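Local coordinates for protein phosphoglycolate phosphatase (PDB 2HDO) that probably hydrolyses the phosphate ester of phosphoglycolate to glycolate and inorganic phosphate, as a member of the haloacid dehalogenase-like hydrolase family, at residues P20-V25 against Q43-M48; E28-A31 against P36-P39; L91-P96 against M122-V127. All coordinates share one frame; numbering follows the deposited sequence.

Overall arrangement
Contacts 1 and 2 both fasten helix 19-31 to the chain that follows it, and contact 2 is nested within the loop that contact 1 closes. Their centres are 10 Å apart and F37 packs against Y22 and T45, making one buried patch of the helical cap. Contact 3 stands on the other side of the chain's centre, about 27 Å from contact 1 centre to centre, and ties helix 88-94 to the turn and strand at the edge of the parallel sheet. Contact 1 joins aromatic packing to a hydroxyl bond, while contact 2 is purely apolar across its segments. Contact 3 is only partly buried, with an apolar pair inside and a salt bridge between exposed residues.

Contact 1: P20-V25 against Q43-M48; sequences PAYTTV and QKTFPM
Y22 reaches from its helix like a flat blade, and F46 and T45 meet it in different ways, one over a face and the other at the phenolic end. With CG anti to the backbone N (chi1 168°), the tyrosine ring extends across the gap toward segment 43-48. F46 presents an edge to that ring in a T-shaped pair, the planes 72° apart and the centroids separated by 5.4 Å. Its leading atom CD1 lies 3.7 Å from Y22 CG, near the rim rather than the middle. Farther out over the same face sits the backbone: F46 CA is 4.1 Å from the Y22 ring centroid, a CH-pi contact. One residue thus lays both a ring edge and a main-chain C-H on the tyrosine. Y22 lies on helix 19-31, T45 toward the end of helix 39-45, and F46 in the turn that follows, all in the helical cap that follows the first core strand in this class of haloacid dehalogenase-like enzymes; the F46 side chain also touches the DxDx(T/V)-type sequence, which in this family probably marks the active site. T45 approaches near the plane of the tyrosine ring, its side chain roughly perpendicular to that of Y22. The phenol donates its proton to T45 OG1 at 2.7 Å from Y22 OH, and T45 OG1 is also bonded to the carbonyl of Q41 in the preceding helical turn. Threonine suits this buried spot because its hydroxyl can accept from the phenol while giving its own proton to the helix. A phenylalanine at Y22 would probably keep the stacking but leave T45 OG1 without its donor in a buried setting. Y71 of helix 64-75 also touches the tyrosine.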
ATOM      1  N   PRO A  20       9.713  -3.589  -8.650  1.00 13.27           N
ATOM      2  CA  PRO A  20      10.889  -3.304  -9.495  1.00 14.59           C
ATOM      3  C   PRO A  20      11.469  -1.886  -9.348  1.00 13.55           C
ATOM      4  O   PRO A  20      12.680  -1.731  -9.170  1.00 13.76           O
ATOM      5  CB  PRO A  20      10.377  -3.566 -10.898  1.00 16.62           C
ATOM      6  CG  PRO A  20       9.304  -4.592 -10.714  1.00 15.66           C
ATOM      7  CD  PRO A  20       8.606  -4.163  -9.426  1.00 13.96           C
ATOM      8  N   ALA A  21      10.625  -0.862  -9.426  1.00 14.46           N
ATOM      9  CA  ALA A  21      11.081   0.542  -9.247  1.00 12.51           C
ATOM     10  C   ALA A  21      11.669   0.758  -7.853  1.00 14.64           C
ATOM     11  O   ALA A  21      12.740   1.362  -7.707  1.00 16.00           O
ATOM     12  CB  ALA A  21       9.970   1.534  -9.532  1.00 13.44           C
ATOM     13  N   TYR A  22      11.007   0.203  -6.832  1.00 13.93           N
ATOM     14  CA  TYR A  22      11.523   0.258  -5.464  1.00 14.59           C
ATOM     15  C   TYR A  22      12.938  -0.271  -5.380  1.00 14.16           C
ATOM     16  O   TYR A  22      13.797   0.300  -4.696  1.00 15.26           O
ATOM     17  CB  TYR A  22      10.611  -0.573  -4.559  1.00 13.04           C
ATOM     18  CG  TYR A  22      11.162  -0.858  -3.175  1.00 16.38           C
ATOM     19  CD1 TYR A  22      10.967   0.043  -2.147  1.00 13.71           C
ATOM     20  CD2 TYR A  22      11.838  -2.050  -2.890  1.00 16.72           C
ATOM     21  CE1 TYR A  22      11.439  -0.204  -0.888  1.00 15.14           C
ATOM     22  CE2 TYR A  22      12.346  -2.306  -1.618  1.00 14.46           C
ATOM     23  CZ  TYR A  22      12.133  -1.382  -0.629  1.00 13.62           C
ATOM     24  OH  TYR A  22      12.603  -1.616   0.630  1.00 15.60           O
ATOM     25  N   THR A  23      13.151  -1.387  -6.048  1.00 10.25           N
ATOM     26  CA  THR A  23      14.439  -2.040  -6.012  1.00 14.05           C
ATOM     27  C   THR A  23      15.516  -1.111  -6.561  1.00 11.05           C
ATOM     28  O   THR A  23      16.554  -0.932  -5.953  1.00 13.65           O
ATOM     29  CB  THR A  23      14.417  -3.407  -6.725  1.00 14.96           C
ATOM     30  OG1 THR A  23      13.457  -4.254  -6.067  1.00 15.05           O
ATOM     31  CG2 THR A  23      15.825  -4.031  -6.680  1.00 13.36           C
ATOM     32  N   THR A  24      15.266  -0.553  -7.744  1.00 13.12           N
ATOM     33  CA  THR A  24      16.205   0.355  -8.417  1.00 14.25           C
ATOM     34  C   THR A  24      16.500   1.580  -7.519  1.00 10.43           C
ATOM     35  O   THR A  24      17.618   1.988  -7.327  1.00 15.14           O
ATOM     36  CB  THR A  24      15.577   0.821  -9.759  1.00 16.25           C
ATOM     37  OG1 THR A  24      15.413  -0.314 -10.626  1.00 20.27           O
ATOM     38  CG2 THR A  24      16.412   1.870 -10.478  1.00 19.82           C
ATOM     39  N   VAL A  25      15.463   2.130  -6.929  1.00 11.55           N
ATOM     40  CA  VAL A  25      15.590   3.358  -6.175  1.00 12.75           C
ATOM     41  C   VAL A  25      16.349   3.058  -4.890  1.00 13.40           C
ATOM     42  O   VAL A  25      17.286   3.751  -4.545  1.00 12.23           O
ATOM     43  CB  VAL A  25      14.221   3.959  -5.853  1.00 15.52           C
ATOM     44  CG1 VAL A  25      14.393   5.121  -4.859  1.00 16.83           C
ATOM     45  CG2 VAL A  25      13.487   4.408  -7.140  1.00 14.75           C
ATOM     46  N   GLN A  43      13.132  -8.078  -1.858  1.00 17.50           N
ATOM     47  CA  GLN A  43      11.918  -8.850  -1.569  1.00 20.28           C
ATOM     48  C   GLN A  43      11.516  -8.756  -0.101  1.00 18.26           C
ATOM     49  O   GLN A  43      10.331  -8.593   0.226  1.00 18.04           O
ATOM     50  CB  GLN A  43      12.106 -10.324  -1.981  1.00 20.55           C
ATOM     51  CG  GLN A  43      11.019 -11.301  -1.485  1.00 29.93           C
ATOM     52  CD  GLN A  43      10.808 -12.500  -2.423  1.00 28.91           C
ATOM     53  N   LYS A  44      12.496  -8.860   0.777  1.00 18.03           N
ATOM     54  CA  LYS A  44      12.263  -8.800   2.221  1.00 17.68           C
ATOM     55  C   LYS A  44      11.754  -7.446   2.666  1.00 16.90           C
ATOM     56  O   LYS A  44      10.804  -7.367   3.468  1.00 16.40           O
ATOM     57  CB  LYS A  44      13.556  -9.124   2.962  1.00 17.44           C
ATOM     58  CG  LYS A  44      13.510  -8.962   4.439  1.00 25.96           C
ATOM     59  CD  LYS A  44      14.754  -9.576   5.120  1.00 22.58           C
ATOM     60  N   THR A  45      12.366  -6.365   2.170  1.00 14.25           N
ATOM     61  CA  THR A  45      12.078  -5.022   2.708  1.00 12.79           C
ATOM     62  C   THR A  45      10.909  -4.301   2.029  1.00 13.52           C
ATOM     63  O   THR A  45      10.308  -3.396   2.623  1.00 13.85           O
ATOM     64  CB  THR A  45      13.320  -4.100   2.705  1.00 14.65           C
ATOM     65  OG1 THR A  45      13.781  -3.937   1.359  1.00 12.94           O
ATOM     66  CG2 THR A  45      14.422  -4.721   3.530  1.00 12.42           C
ATOM     67  N   PHE A  46      10.540  -4.709   0.828  1.00 14.48           N
ATOM     68  CA  PHE A  46       9.503  -4.016   0.091  1.00 13.48           C
ATOM     69  C   PHE A  46       8.199  -3.800   0.856  1.00 13.42           C
ATOM     70  O   PHE A  46       7.658  -2.715   0.840  1.00 16.43           O
ATOM     71  CB  PHE A  46       9.211  -4.723  -1.244  1.00 13.19           C
ATOM     72  CG  PHE A  46       8.014  -4.152  -1.999  1.00 13.46           C
ATOM     73  CD1 PHE A  46       8.105  -2.947  -2.615  1.00 15.57           C
ATOM     74  CD2 PHE A  46       6.842  -4.887  -2.156  1.00 14.36           C
ATOM     75  CE1 PHE A  46       7.036  -2.421  -3.358  1.00 16.45           C
ATOM     76  CE2 PHE A  46       5.797  -4.374  -2.858  1.00 14.47           C
ATOM     77  CZ  PHE A  46       5.893  -3.146  -3.477  1.00 11.58           C
ATOM     78  N   PRO A  47       7.661  -4.856   1.498  1.00 14.57           N
ATOM     79  CA  PRO A  47       6.392  -4.702   2.218  1.00 15.06           C
ATOM     80  C   PRO A  47       6.487  -4.046   3.616  1.00 17.52           C
ATOM     81  O   PRO A  47       5.452  -3.849   4.297  1.00 17.97           O
ATOM     82  CB  PRO A  47       5.927  -6.144   2.378  1.00 17.77           C
ATOM     83  CG  PRO A  47       7.144  -6.928   2.419  1.00 15.88           C
ATOM     84  CD  PRO A  47       8.140  -6.239   1.527  1.00 15.92           C
HETATM   85  N   MSE A  48       7.700  -3.745   4.061  1.00 17.31           N
HETATM   86  CA  MSE A  48       7.924  -3.217   5.397  1.00 16.49           C
HETATM   87  C   MSE A  48       7.648  -1.704   5.480  1.00 18.40           C
HETATM   88  O   MSE A  48       7.852  -0.963   4.510  1.00 18.09           O
HETATM   89  CB  MSE A  48       9.373  -3.456   5.818  1.00 14.85           C
HETATM   90  CG  MSE A  48       9.745  -4.898   5.954  1.00 14.45           C
HETATM   91 SE   MSE A  48      11.595  -5.058   6.607  0.75 25.66          SE
HETATM   92  CE  MSE A  48      11.664  -6.946   6.976  1.00 21.50           C
TER

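Contact 2: E28-A31 against P36-P39; sequences EVLA and PFSP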
ATOM      1  N   GLU A  28      20.024   2.613  -5.352  1.00 13.36           N
ATOM      2  CA  GLU A  28      20.669   3.885  -5.622  1.00 14.61           C
ATOM      3  C   GLU A  28      20.902   4.676  -4.316  1.00 13.89           C
ATOM      4  O   GLU A  28      21.990   5.155  -4.074  1.00 15.42           O
ATOM      5  CB  GLU A  28      19.830   4.647  -6.665  1.00 13.51           C
ATOM      6  CG  GLU A  28      20.426   5.946  -7.127  1.00 15.43           C
ATOM      7  CD  GLU A  28      19.547   6.636  -8.164  1.00 19.84           C
ATOM      8  OE1 GLU A  28      18.730   5.917  -8.822  1.00 24.40           O
ATOM      9  OE2 GLU A  28      19.619   7.888  -8.287  1.00 20.13           O
ATOM     10  N   VAL A  29      19.880   4.777  -3.470  1.00 11.90           N
ATOM     11  CA  VAL A  29      20.044   5.395  -2.143  1.00 11.31           C
ATOM     12  C   VAL A  29      21.079   4.670  -1.301  1.00 14.27           C
ATOM     13  O   VAL A  29      21.950   5.285  -0.686  1.00 13.09           O
ATOM     14  CB  VAL A  29      18.688   5.549  -1.386  1.00 14.86           C
ATOM     15  CG1 VAL A  29      18.893   6.235  -0.035  1.00 16.74           C
ATOM     16  CG2 VAL A  29      17.726   6.325  -2.254  1.00 17.54           C
ATOM     17  N   LEU A  30      20.979   3.347  -1.251  1.00 11.63           N
ATOM     18  CA  LEU A  30      21.872   2.573  -0.404  1.00 14.67           C
ATOM     19  C   LEU A  30      23.328   2.726  -0.768  1.00 13.96           C
ATOM     20  O   LEU A  30      24.193   2.666   0.092  1.00 13.55           O
ATOM     21  CB  LEU A  30      21.457   1.086  -0.403  1.00 12.92           C
ATOM     22  CG  LEU A  30      20.264   0.852   0.506  1.00 12.69           C
ATOM     23  CD1 LEU A  30      19.520  -0.367   0.072  1.00 14.24           C
ATOM     24  CD2 LEU A  30      20.695   0.702   1.932  1.00 13.67           C
ATOM     25  N   ALA A  31      23.622   2.956  -2.040  1.00 14.31           N
ATOM     26  CA  ALA A  31      24.995   3.193  -2.464  1.00 15.49           C
ATOM     27  C   ALA A  31      25.624   4.391  -1.722  1.00 15.27           C
ATOM     28  O   ALA A  31      26.807   4.367  -1.419  1.00 16.72           O
ATOM     29  CB  ALA A  31      25.028   3.404  -3.968  1.00 18.56           C
ATOM     30  N   PRO A  36      25.240  -2.445  -0.571  1.00 19.04           N
ATOM     31  CA  PRO A  36      24.592  -3.015  -1.742  1.00 20.18           C
ATOM     32  C   PRO A  36      23.126  -3.282  -1.414  1.00 20.47           C
ATOM     33  O   PRO A  36      22.696  -3.007  -0.312  1.00 20.11           O
ATOM     34  CB  PRO A  36      25.341  -4.326  -1.951  1.00 21.17           C
ATOM     35  CG  PRO A  36      25.743  -4.741  -0.595  1.00 21.20           C
ATOM     36  CD  PRO A  36      25.958  -3.473   0.205  1.00 21.43           C
ATOM     37  N   PHE A  37      22.385  -3.812  -2.371  1.00 17.28           N
ATOM     38  CA  PHE A  37      20.988  -4.162  -2.180  1.00 16.97           C
ATOM     39  C   PHE A  37      20.702  -5.366  -3.061  1.00 21.57           C
ATOM     40  O   PHE A  37      20.525  -5.220  -4.264  1.00 19.01           O
ATOM     41  CB  PHE A  37      20.098  -2.994  -2.575  1.00 15.60           C
ATOM     42  CG  PHE A  37      18.704  -3.083  -2.072  1.00 11.81           C
ATOM     43  CD1 PHE A  37      18.440  -3.388  -0.741  1.00 14.02           C
ATOM     44  CD2 PHE A  37      17.634  -2.829  -2.911  1.00 13.19           C
ATOM     45  CE1 PHE A  37      17.125  -3.394  -0.274  1.00 11.35           C
ATOM     46  CE2 PHE A  37      16.332  -2.850  -2.443  1.00 13.91           C
ATOM     47  CZ  PHE A  37      16.085  -3.138  -1.121  1.00 15.57           C
ATOM     48  N   SER A  38      20.698  -6.553  -2.455  1.00 22.19           N
ATOM     49  CA  SER A  38      20.406  -7.777  -3.171  1.00 21.07           C
ATOM     50  C   SER A  38      18.911  -7.921  -3.467  1.00 22.05           C
ATOM     51  O   SER A  38      18.051  -7.316  -2.805  1.00 23.73           O
ATOM     52  CB  SER A  38      20.868  -8.980  -2.337  1.00 22.47           C
ATOM     53  OG  SER A  38      20.088  -9.108  -1.144  1.00 21.47           O
ATOM     54  N   PRO A  39      18.583  -8.730  -4.471  1.00 22.55           N
ATOM     55  CA  PRO A  39      17.217  -9.141  -4.753  1.00 21.91           C
ATOM     56  C   PRO A  39      16.477  -9.704  -3.532  1.00 21.40           C
ATOM     57  O   PRO A  39      15.313  -9.336  -3.293  1.00 19.45           O
ATOM     58  CB  PRO A  39      17.399 -10.228  -5.809  1.00 22.37           C
ATOM     59  CG  PRO A  39      18.686  -9.937  -6.423  1.00 23.95           C
ATOM     60  CD  PRO A  39      19.543  -9.291  -5.439  1.00 23.42           C
TER
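F37 O accepts a hydrogen bond from R27 NH2 on helix 19-31, tying the backbone of the loop to that helix while the F37 side chain turns in to meet L30. No polar bond joins segments 28-31 and 36-39 themselves; their meeting is apolar and rests on one methyl. L30 CD1 lies 3.3 Å from F37 CD1, a tight carbon-carbon approach, and 3.6 Å from F37 CG, so the methyl nestles by the root of the ring. The ring is carried there with F37 CG anti to its backbone N (chi1 -164°). The same L30 methyl passes 4.1 Å from P36 O. Leucine suits the place because its branch supplies a compact methyl to the aromatic; a large flat ring suits the other side because it also reaches M26, A42 and L57. F67 of helix 64-75 packs against L30. Beyond F37 the chain turns into the next helix, where S38 is the N-cap and its OG bonds to Q41 N. P39, with no N-H to leave unpaired, fits the first turn well. The whole is a helix-loop-helix hairpin, its short connection folded back on the first helix, within the helical cap characteristic of this branch of the haloacid dehalogenase superfamily.

Contact 3: L91-P96 against M122-V127; sequences LFEQLP and MMRMAV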
ATOM      1  N   LEU A  91     -11.283  -3.792 -12.942  1.00 14.84           N
ATOM      2  CA  LEU A  91     -11.912  -3.914 -11.648  1.00 14.39           C
ATOM      3  C   LEU A  91     -12.653  -2.638 -11.303  1.00 13.17           C
ATOM      4  O   LEU A  91     -13.792  -2.671 -10.878  1.00 15.04           O
ATOM      5  CB  LEU A  91     -10.894  -4.244 -10.577  1.00 15.70           C
ATOM      6  CG  LEU A  91     -11.373  -4.175  -9.122  1.00 14.44           C
ATOM      7  CD1 LEU A  91     -12.368  -5.281  -8.853  1.00 16.89           C
ATOM      8  CD2 LEU A  91     -10.184  -4.206  -8.173  1.00 15.61           C
ATOM      9  N   PHE A  92     -11.984  -1.505 -11.447  1.00 14.90           N
ATOM     10  CA  PHE A  92     -12.570  -0.236 -11.073  1.00 15.64           C
ATOM     11  C   PHE A  92     -13.733   0.205 -12.013  1.00 16.76           C
ATOM     12  O   PHE A  92     -14.649   0.911 -11.581  1.00 22.15           O
ATOM     13  CB  PHE A  92     -11.454   0.815 -10.891  1.00 15.72           C
ATOM     14  CG  PHE A  92     -10.706   0.660  -9.603  1.00 13.63           C
ATOM     15  CD1 PHE A  92     -11.315   1.012  -8.428  1.00 13.28           C
ATOM     16  CD2 PHE A  92      -9.424   0.164  -9.557  1.00 24.84           C
ATOM     17  CE1 PHE A  92     -10.698   0.847  -7.219  1.00 16.37           C
ATOM     18  CE2 PHE A  92      -8.759   0.007  -8.334  1.00 18.61           C
ATOM     19  CZ  PHE A  92      -9.383   0.339  -7.165  1.00 15.04           C
ATOM     20  N   GLU A  93     -13.751  -0.331 -13.232  1.00 18.23           N
ATOM     21  CA  GLU A  93     -14.909  -0.156 -14.133  1.00 16.93           C
ATOM     22  C   GLU A  93     -16.128  -0.937 -13.665  1.00 20.06           C
ATOM     23  O   GLU A  93     -17.260  -0.561 -13.990  1.00 23.83           O
ATOM     24  CB  GLU A  93     -14.600  -0.613 -15.562  1.00 18.18           C
ATOM     25  CG  GLU A  93     -13.302  -0.123 -16.188  1.00 24.03           C
ATOM     26  CD  GLU A  93     -13.361   1.291 -16.656  1.00 36.82           C
ATOM     27  OE1 GLU A  93     -14.307   2.000 -16.254  1.00 37.92           O
ATOM     28  OE2 GLU A  93     -12.461   1.693 -17.434  1.00 28.49           O
ATOM     29  N   GLN A  94     -15.927  -2.042 -12.960  1.00 15.65           N
ATOM     30  CA  GLN A  94     -17.024  -2.958 -12.646  1.00 15.89           C
ATOM     31  C   GLN A  94     -17.509  -2.865 -11.187  1.00 14.82           C
ATOM     32  O   GLN A  94     -18.620  -3.289 -10.886  1.00 17.55           O
ATOM     33  CB  GLN A  94     -16.591  -4.399 -12.918  1.00 17.72           C
ATOM     34  CG  GLN A  94     -16.216  -4.754 -14.366  1.00 18.69           C
ATOM     35  CD  GLN A  94     -17.331  -4.548 -15.354  1.00 24.24           C
ATOM     36  OE1 GLN A  94     -18.504  -4.823 -15.066  1.00 27.69           O
ATOM     37  NE2 GLN A  94     -16.975  -4.063 -16.543  1.00 28.66           N
ATOM     38  N   LEU A  95     -16.689  -2.342 -10.273  1.00 14.95           N
ATOM     39  CA  LEU A  95     -17.117  -2.273  -8.857  1.00 17.41           C
ATOM     40  C   LEU A  95     -18.424  -1.448  -8.743  1.00 17.24           C
ATOM     41  O   LEU A  95     -18.547  -0.426  -9.427  1.00 19.74           O
ATOM     42  CB  LEU A  95     -16.020  -1.667  -8.003  1.00 17.08           C
ATOM     43  CG  LEU A  95     -14.862  -2.627  -7.619  1.00 16.09           C
ATOM     44  CD1 LEU A  95     -13.670  -1.881  -7.044  1.00 15.93           C
ATOM     45  CD2 LEU A  95     -15.312  -3.660  -6.597  1.00 17.61           C
ATOM     46  N   PRO A  96     -19.417  -1.890  -7.933  1.00 16.07           N
ATOM     47  CA  PRO A  96     -20.661  -1.141  -7.792  1.00 16.51           C
ATOM     48  C   PRO A  96     -20.408   0.302  -7.369  1.00 15.02           C
ATOM     49  O   PRO A  96     -19.589   0.563  -6.471  1.00 16.19           O
ATOM     50  CB  PRO A  96     -21.413  -1.857  -6.654  1.00 18.61           C
ATOM     51  CG  PRO A  96     -20.734  -3.135  -6.465  1.00 17.65           C
ATOM     52  CD  PRO A  96     -19.391  -3.108  -7.099  1.00 16.04           C
HETATM   53  N   MSE A 122      -8.524   6.994 -10.039  1.00 15.87           N
HETATM   54  CA  MSE A 122      -8.464   7.847  -8.860  1.00 17.27           C
HETATM   55  C   MSE A 122      -9.658   8.810  -8.685  1.00 16.03           C
HETATM   56  O   MSE A 122      -9.948   9.233  -7.547  1.00 16.84           O
HETATM   57  CB  MSE A 122      -7.135   8.616  -8.835  1.00 20.49           C
HETATM   58  CG  MSE A 122      -5.938   7.715  -8.789  1.00 15.56           C
HETATM   59 SE   MSE A 122      -5.728   6.878  -7.021  0.75 31.59          SE
HETATM   60  CE  MSE A 122      -5.215   8.484  -6.022  1.00 23.76           C
HETATM   61  N   MSE A 123     -10.350   9.151  -9.775  0.50 14.06           N
HETATM   62  CA  MSE A 123     -11.573   9.946  -9.700  0.50 15.23           C
HETATM   63  C   MSE A 123     -12.711   9.238  -8.967  0.50 13.83           C
HETATM   64  O   MSE A 123     -13.699   9.882  -8.605  0.50 15.38           O
HETATM   65  CB  MSE A 123     -12.053  10.335 -11.097  0.50 14.99           C
HETATM   66  CG  MSE A 123     -11.069  11.203 -11.868  0.50 16.09           C
HETATM   67 SE   MSE A 123     -11.677  13.053 -12.126  0.40 24.85          SE
HETATM   68  CE  MSE A 123     -13.191  12.662 -13.296  0.50 12.71           C
ATOM     69  N   ARG A 124     -12.586   7.925  -8.762  1.00 14.23           N
ATOM     70  CA  ARG A 124     -13.607   7.148  -8.030  1.00 13.71           C
ATOM     71  C   ARG A 124     -13.331   7.045  -6.534  1.00 13.37           C
ATOM     72  O   ARG A 124     -14.122   6.465  -5.784  1.00 15.16           O
ATOM     73  CB  ARG A 124     -13.715   5.734  -8.571  1.00 13.98           C
ATOM     74  CG  ARG A 124     -14.057   5.669 -10.032  1.00 20.59           C
ATOM     75  CD  ARG A 124     -14.429   4.250 -10.439  1.00 25.62           C
ATOM     76  NE  ARG A 124     -14.396   4.142 -11.901  1.00 34.41           N
ATOM     77  CZ  ARG A 124     -15.440   4.358 -12.709  1.00 32.00           C
ATOM     78  NH1 ARG A 124     -16.652   4.662 -12.232  1.00 41.50           N
ATOM     79  NH2 ARG A 124     -15.270   4.246 -14.021  1.00 30.97           N
HETATM   80  N   MSE A 125     -12.181   7.545  -6.109  1.00 13.29           N
HETATM   81  CA  MSE A 125     -11.790   7.472  -4.721  1.00 14.83           C
HETATM   82  C   MSE A 125     -12.495   8.523  -3.888  1.00 15.00           C
HETATM   83  O   MSE A 125     -12.412   9.714  -4.161  1.00 17.97           O
HETATM   84  CB  MSE A 125     -10.257   7.557  -4.546  1.00 15.43           C
HETATM   85  CG  MSE A 125      -9.424   6.546  -5.301  1.00 18.54           C
HETATM   86 SE   MSE A 125      -9.752   4.764  -4.618  0.75 24.91          SE
HETATM   87  CE  MSE A 125      -8.684   3.598  -5.714  1.00 29.05           C
ATOM     88  N   ALA A 126     -13.172   8.059  -2.852  1.00 15.57           N
ATOM     89  CA  ALA A 126     -13.909   8.913  -1.937  1.00 13.87           C
ATOM     90  C   ALA A 126     -13.006   9.546  -0.884  1.00 15.15           C
ATOM     91  O   ALA A 126     -13.343  10.576  -0.308  1.00 18.41           O
ATOM     92  CB  ALA A 126     -15.012   8.100  -1.248  1.00 15.89           C
ATOM     93  N   VAL A 127     -11.881   8.896  -0.609  1.00 12.82           N
ATOM     94  CA  VAL A 127     -10.912   9.346   0.396  1.00 12.86           C
ATOM     95  C   VAL A 127      -9.552   8.769   0.023  1.00 11.89           C
ATOM     96  O   VAL A 127      -9.483   7.682  -0.522  1.00 13.48           O
ATOM     97  CB  VAL A 127     -11.311   8.861   1.837  1.00 14.01           C
ATOM     98  CG1 VAL A 127     -11.287   7.349   1.951  1.00 12.94           C
ATOM     99  CG2 VAL A 127     -10.421   9.489   2.890  1.00 18.37           C
TER
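Apolar contact between F92 and M125 forms the inner part of this interface. The terminal methyl of M125, here a selenomethionine, comes to the far end of the phenylalanine: M125 CE is 3.6 Å from F92 CZ. A bend at chi2 (-66°) brings that methyl toward the helix, and the two side chains meet at about a right angle. A long unbranched chain, methionine's in kind, can bend to lay its terminal methyl against the ring. F92 is also stacked on F121 and meets F9, so it belongs to an aromatic cluster. Here helix 88-94 packs beside the 3-10 turn 122-124 and the start of strand 125-129, an outermost strand of the parallel sheet in the Rossmann-like core of the haloacid dehalogenase fold; A126 and V127 pair with L101 and I103 of the neighbouring strand. The charged contacts lie farther out. R124 extends from CG to NE and forms a salt bridge from NH2 to E93 OE1 at 3.3 Å, the carboxylate and guanidinium planes 69° apart. The face of that guanidinium also covers F92 O, which is 3.3 Å from R124 NE but at too poor an angle for a hydrogen bond. P96, four residues after F92, has no N-H to offer this carbonyl, and the nearby positive charge would probably favour it electrostatically. Among the backbone bonds, L91 O accepts from both Q94 N and L95 N as the helix ends.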